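Inclusion membrane protein A (Chlamydia trachomatis, PDB 6E7E) probably mediates the homotypic fusion of chlamydial inclusions as a SNARE-like membrane protein, represented here by its helical soluble domain. Local coordinates at residues A[45-56]-A[128-139]. The protein carries 2 engineered substitutions. Residues are numbered along the deposited sequence; the frame is centred on the assembly and turned at random.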
loop_
_atom_site.group_PDB
_atom_site.type_symbol
_atom_site.label_atom_id
_atom_site.label_comp_id
_atom_site.label_asym_id
_atom_site.label_seq_id
_atom_site.Cartn_x
_atom_site.Cartn_y
_atom_site.Cartn_z
ATOM N N ASP A 45 -2.419 -4.310 -25.420
ATOM C CA ASP A 45 -2.690 -5.065 -24.178
ATOM C C ASP A 45 -1.654 -4.659 -23.126
ATOM O O ASP A 45 -2.016 -4.401 -21.970
ATOM C CB ASP A 45 -2.678 -6.568 -24.418
ATOM C CG ASP A 45 -3.565 -7.342 -23.448
ATOM O OD1 ASP A 45 -4.391 -6.705 -22.769
ATOM O OD2 ASP A 45 -3.398 -8.561 -23.351
ATOM N N LEU A 46 -0.384 -4.558 -23.496
ATOM C CA LEU A 46 0.646 -4.101 -22.546
ATOM C C LEU A 46 0.322 -2.677 -22.103
ATOM O O LEU A 46 0.481 -2.345 -20.935
ATOM C CB LEU A 46 2.026 -4.167 -23.184
ATOM C CG LEU A 46 3.146 -3.605 -22.324
ATOM C CD1 LEU A 46 3.294 -4.359 -21.000
ATOM C CD2 LEU A 46 4.440 -3.613 -23.098
ATOM N N SER A 47 -0.085 -1.834 -23.030
ATOM C CA SER A 47 -0.351 -0.432 -22.693
ATOM C C SER A 47 -1.502 -0.362 -21.680
ATOM O O SER A 47 -1.453 0.453 -20.727
ATOM C CB SER A 47 -0.618 0.357 -23.948
ATOM O OG SER A 47 -0.896 1.709 -23.664
ATOM N N ALA A 48 -2.551 -1.153 -21.870
ATOM C CA ALA A 48 -3.735 -1.128 -20.980
ATOM C C ALA A 48 -3.347 -1.641 -19.590
ATOM O O ALA A 48 -3.738 -1.027 -18.580
ATOM C CB ALA A 48 -4.848 -1.933 -21.591
ATOM N N VAL A 49 -2.613 -2.752 -19.501
ATOM C CA VAL A 49 -2.253 -3.275 -18.164
ATOM C C VAL A 49 -1.341 -2.265 -17.462
ATOM O O VAL A 49 -1.434 -2.095 -16.245
ATOM C CB VAL A 49 -1.625 -4.689 -18.216
ATOM C CG1 VAL A 49 -0.249 -4.810 -18.836
ATOM C CG2 VAL A 49 -1.518 -5.239 -16.799
ATOM N N SER A 50 -0.468 -1.607 -18.210
ATOM C CA SER A 50 0.427 -0.599 -17.630
ATOM C C SER A 50 -0.393 0.572 -17.080
ATOM O O SER A 50 -0.099 1.062 -15.978
ATOM C CB SER A 50 1.432 -0.172 -18.669
ATOM O OG SER A 50 2.289 -1.239 -19.059
ATOM N N GLN A 51 -1.385 1.032 -17.823
ATOM C CA GLN A 51 -2.282 2.092 -17.308
ATOM C C GLN A 51 -3.020 1.600 -16.054
ATOM O O GLN A 51 -3.214 2.394 -15.128
ATOM C CB GLN A 51 -3.241 2.535 -18.401
ATOM C CG GLN A 51 -4.317 3.512 -17.923
ATOM C CD GLN A 51 -3.822 4.826 -17.364
ATOM O OE1 GLN A 51 -2.844 5.392 -17.850
ATOM N NE2 GLN A 51 -4.504 5.333 -16.345
ATOM N N ASP A 52 -3.351 0.316 -15.993
ATOM C CA ASP A 52 -3.992 -0.249 -14.783
ATOM C C ASP A 52 -3.062 -0.157 -13.576
ATOM O O ASP A 52 -3.538 0.132 -12.457
ATOM C CB ASP A 52 -4.378 -1.716 -14.984
ATOM C CG ASP A 52 -5.477 -2.000 -15.964
ATOM O OD1 ASP A 52 -6.243 -1.070 -16.266
ATOM O OD2 ASP A 52 -5.547 -3.163 -16.385
ATOM N N PHE A 53 -1.775 -0.413 -13.734
ATOM C CA PHE A 53 -0.853 -0.221 -12.596
ATOM C C PHE A 53 -0.839 1.244 -12.185
ATOM O O PHE A 53 -0.838 1.557 -10.991
ATOM C CB PHE A 53 0.552 -0.669 -12.939
ATOM C CG PHE A 53 0.758 -2.143 -12.787
ATOM C CD1 PHE A 53 0.917 -2.671 -11.538
ATOM C CD2 PHE A 53 0.764 -2.998 -13.863
ATOM C CE1 PHE A 53 1.101 -4.022 -11.351
ATOM C CE2 PHE A 53 0.956 -4.348 -13.667
ATOM C CZ PHE A 53 1.147 -4.861 -12.415
ATOM N N TYR A 54 -0.819 2.148 -13.149
ATOM C CA TYR A 54 -0.802 3.586 -12.833
ATOM C C TYR A 54 -2.025 3.916 -11.971
ATOM O O TYR A 54 -1.931 4.566 -10.930
ATOM C CB TYR A 54 -0.752 4.453 -14.085
ATOM C CG TYR A 54 -0.576 5.905 -13.692
ATOM C CD1 TYR A 54 0.666 6.361 -13.250
ATOM C CD2 TYR A 54 -1.630 6.783 -13.638
ATOM C CE1 TYR A 54 0.859 7.654 -12.796
ATOM C CE2 TYR A 54 -1.456 8.085 -13.213
ATOM C CZ TYR A 54 -0.214 8.518 -12.783
ATOM O OH TYR A 54 -0.060 9.798 -12.342
ATOM N N SER A 55 -3.180 3.460 -12.414
ATOM C CA SER A 55 -4.475 3.781 -11.781
ATOM C C SER A 55 -4.585 3.122 -10.405
ATOM O O SER A 55 -5.029 3.782 -9.441
ATOM C CB SER A 55 -5.598 3.357 -12.698
ATOM O OG SER A 55 -5.627 4.162 -13.865
ATOM N N CYS A 56 -4.222 1.851 -10.271
ATOM C CA CYS A 56 -4.496 1.143 -9.007
ATOM C C CYS A 56 -3.524 1.627 -7.923
ATOM O O CYS A 56 -3.842 1.489 -6.726
ATOM C CB CYS A 56 -4.528 -0.365 -9.187
ATOM S SG CYS A 56 -2.910 -1.129 -9.222
ATOM N N ILE A 128 3.198 -9.958 -20.414
ATOM C CA ILE A 128 1.890 -9.299 -20.232
ATOM C C ILE A 128 1.051 -10.123 -19.245
ATOM O O ILE A 128 0.397 -9.556 -18.364
ATOM C CB ILE A 128 1.196 -9.081 -21.576
ATOM C CG1 ILE A 128 1.938 -8.035 -22.399
ATOM C CG2 ILE A 128 -0.274 -8.720 -21.385
ATOM C CD1 ILE A 128 1.553 -8.026 -23.856
ATOM N N GLU A 129 1.059 -11.440 -19.384
ATOM C CA GLU A 129 0.277 -12.315 -18.489
ATOM C C GLU A 129 0.798 -12.186 -17.056
ATOM O O GLU A 129 -0.016 -12.137 -16.126
ATOM C CB GLU A 129 0.374 -13.748 -18.995
ATOM C CG GLU A 129 -0.238 -14.746 -18.053
ATOM C CD GLU A 129 -1.690 -14.476 -17.773
ATOM O OE1 GLU A 129 -2.335 -13.732 -18.560
ATOM O OE2 GLU A 129 -2.164 -15.007 -16.768
ATOM N N GLU A 130 2.111 -12.120 -16.880
ATOM C CA GLU A 130 2.674 -11.955 -15.536
ATOM C C GLU A 130 2.224 -10.616 -14.957
ATOM O O GLU A 130 1.865 -10.549 -13.761
ATOM C CB GLU A 130 4.185 -12.053 -15.592
ATOM C CG GLU A 130 4.800 -11.980 -14.226
ATOM C CD GLU A 130 6.293 -12.222 -14.181
ATOM O OE1 GLU A 130 6.921 -12.191 -15.249
ATOM O OE2 GLU A 130 6.821 -12.459 -13.077
ATOM N N LEU A 131 2.242 -9.571 -15.747
ATOM C CA LEU A 131 1.836 -8.241 -15.285
ATOM C C LEU A 131 0.373 -8.257 -14.862
ATOM O O LEU A 131 0.030 -7.669 -13.826
ATOM C CB LEU A 131 2.099 -7.192 -16.355
ATOM C CG LEU A 131 3.563 -6.819 -16.507
ATOM C CD1 LEU A 131 3.742 -6.006 -17.785
ATOM C CD2 LEU A 131 4.053 -6.038 -15.306
ATOM N N LYS A 132 -0.493 -8.887 -15.635
ATOM C CA LYS A 132 -1.910 -8.936 -15.262
ATOM C C LYS A 132 -2.082 -9.686 -13.943
ATOM O O LYS A 132 -2.924 -9.296 -13.103
ATOM C CB LYS A 132 -2.738 -9.624 -16.328
ATOM C CG LYS A 132 -2.915 -8.834 -17.605
ATOM C CD LYS A 132 -3.620 -9.638 -18.646
ATOM C CE LYS A 132 -3.760 -8.913 -19.964
ATOM N NZ LYS A 132 -4.179 -9.848 -21.038
ATOM N N THR A 133 -1.297 -10.736 -13.739
ATOM C CA THR A 133 -1.405 -11.542 -12.503
ATOM C C THR A 133 -0.949 -10.705 -11.307
ATOM O O THR A 133 -1.618 -10.736 -10.242
ATOM C CB THR A 133 -0.603 -12.832 -12.700
ATOM O OG1 THR A 133 -1.092 -13.538 -13.844
ATOM C CG2 THR A 133 -0.663 -13.730 -11.489
ATOM N N ILE A 134 0.157 -10.011 -11.424
ATOM C CA ILE A 134 0.634 -9.142 -10.327
ATOM C C ILE A 134 -0.356 -8.008 -10.087
ATOM O O ILE A 134 -0.636 -7.681 -8.930
ATOM C CB ILE A 134 2.044 -8.612 -10.617
ATOM C CG1 ILE A 134 3.033 -9.773 -10.657
ATOM C CG2 ILE A 134 2.426 -7.564 -9.586
ATOM C CD1 ILE A 134 4.340 -9.393 -11.275
ATOM N N ARG A 135 -0.879 -7.383 -11.140
ATOM C CA ARG A 135 -1.895 -6.329 -10.970
ATOM C C ARG A 135 -3.045 -6.865 -10.127
ATOM O O ARG A 135 -3.486 -6.174 -9.185
ATOM C CB ARG A 135 -2.389 -5.903 -12.344
ATOM C CG ARG A 135 -3.589 -4.964 -12.335
ATOM C CD ARG A 135 -4.374 -5.053 -13.639
ATOM N NE ARG A 135 -4.995 -6.352 -13.858
ATOM C CZ ARG A 135 -5.411 -6.839 -15.027
ATOM N NH1 ARG A 135 -5.418 -6.080 -16.114
ATOM N NH2 ARG A 135 -5.864 -8.074 -15.108
ATOM N N ASP A 136 -3.534 -8.045 -10.451
ATOM C CA ASP A 136 -4.683 -8.605 -9.702
ATOM C C ASP A 136 -4.323 -8.847 -8.233
ATOM O O ASP A 136 -5.117 -8.531 -7.339
ATOM C CB ASP A 136 -5.153 -9.898 -10.345
ATOM C CG ASP A 136 -5.754 -9.774 -11.725
ATOM O OD1 ASP A 136 -6.004 -8.626 -12.166
ATOM O OD2 ASP A 136 -5.958 -10.840 -12.337
ATOM N N SER A 137 -3.127 -9.351 -7.976
ATOM C CA SER A 137 -2.673 -9.626 -6.608
ATOM C C SER A 137 -2.533 -8.321 -5.829
ATOM O O SER A 137 -2.982 -8.233 -4.673
ATOM C CB SER A 137 -1.395 -10.384 -6.662
ATOM O OG SER A 137 -1.004 -10.705 -5.354
ATOM N N LEU A 138 -2.005 -7.386 -6.450
ATOM C CA LEU A 138 -1.749 -6.085 -5.825
ATOM C C LEU A 138 -3.053 -5.373 -5.502
ATOM O O LEU A 138 -3.173 -4.785 -4.431
ATOM C CB LEU A 138 -0.911 -5.256 -6.779
ATOM C CG LEU A 138 -0.602 -3.839 -6.328
ATOM C CD1 LEU A 138 0.219 -3.906 -5.072
ATOM C CD2 LEU A 138 0.187 -3.066 -7.376
ATOM N N ARG A 139 -4.029 -5.408 -6.431
ATOM C CA ARG A 139 -5.366 -4.847 -6.173
ATOM C C ARG A 139 -5.952 -5.527 -4.941
ATOM O O ARG A 139 -6.542 -4.835 -4.093
ATOM C CB ARG A 139 -6.267 -5.057 -7.384
ATOM C CG ARG A 139 -6.056 -4.037 -8.480
ATOM C CD ARG A 139 -6.909 -4.372 -9.664
ATOM N NE ARG A 139 -6.955 -3.275 -10.613
ATOM C CZ ARG A 139 -7.325 -3.409 -11.870
ATOM N NH1 ARG A 139 -7.669 -4.595 -12.337
ATOM N NH2 ARG A 139 -7.332 -2.363 -12.672
HETATM O O HOH W 1 -6.536 -7.540 -21.486
#
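Phe53 is a knob in the hole formed by Leu131, Ile134, Arg135 and Leu138, where helices 44-57 and 125-165 of the all-helical soluble domain pack nearly parallel, the axes of the short segments 10.0 Å apart at closest approach and crossing at 23°. A flat ring suits this place: Arg135 CB lies over one face, a CH-pi contact 4.1 Å from the ring centroid, while Leu138 CD2, Ile134 CG2 and Leu131 O line the edge. Phe32 of helix 4-38 stacks on the same ring. Towards the start of the segments Leu46 and Val49 continue the seam, Leu46 CD1 3.6 Å from Leu131 CD1 and Val49 CG2 3.9 Å from the Lys132 CG methylene, the apolar part of the lysine.

Polar chains run along the flank. Lys132, extended beyond CG, carries NZ to the syn side of Asp45 OD2 at 2.8 Å, and a water donates a hydrogen bond to Asp45 OD1 and accepts a weak one from Lys132 NZ. Arg135 bends at CG-CD (chi3 65°), which brings NH1 2.9 Å from Asp52 OD2, nearly along the carboxylate's C-O axis; NE and NH2 grip Asp136 OD1 side-on, holding the guanidinium between two acids. Arg139 adds a long salt bridge to Asp52. The chemistry is thus two-layered: an apolar seam joins the helices, and the charged network, which should favour ionised partners, ties their outer flank together.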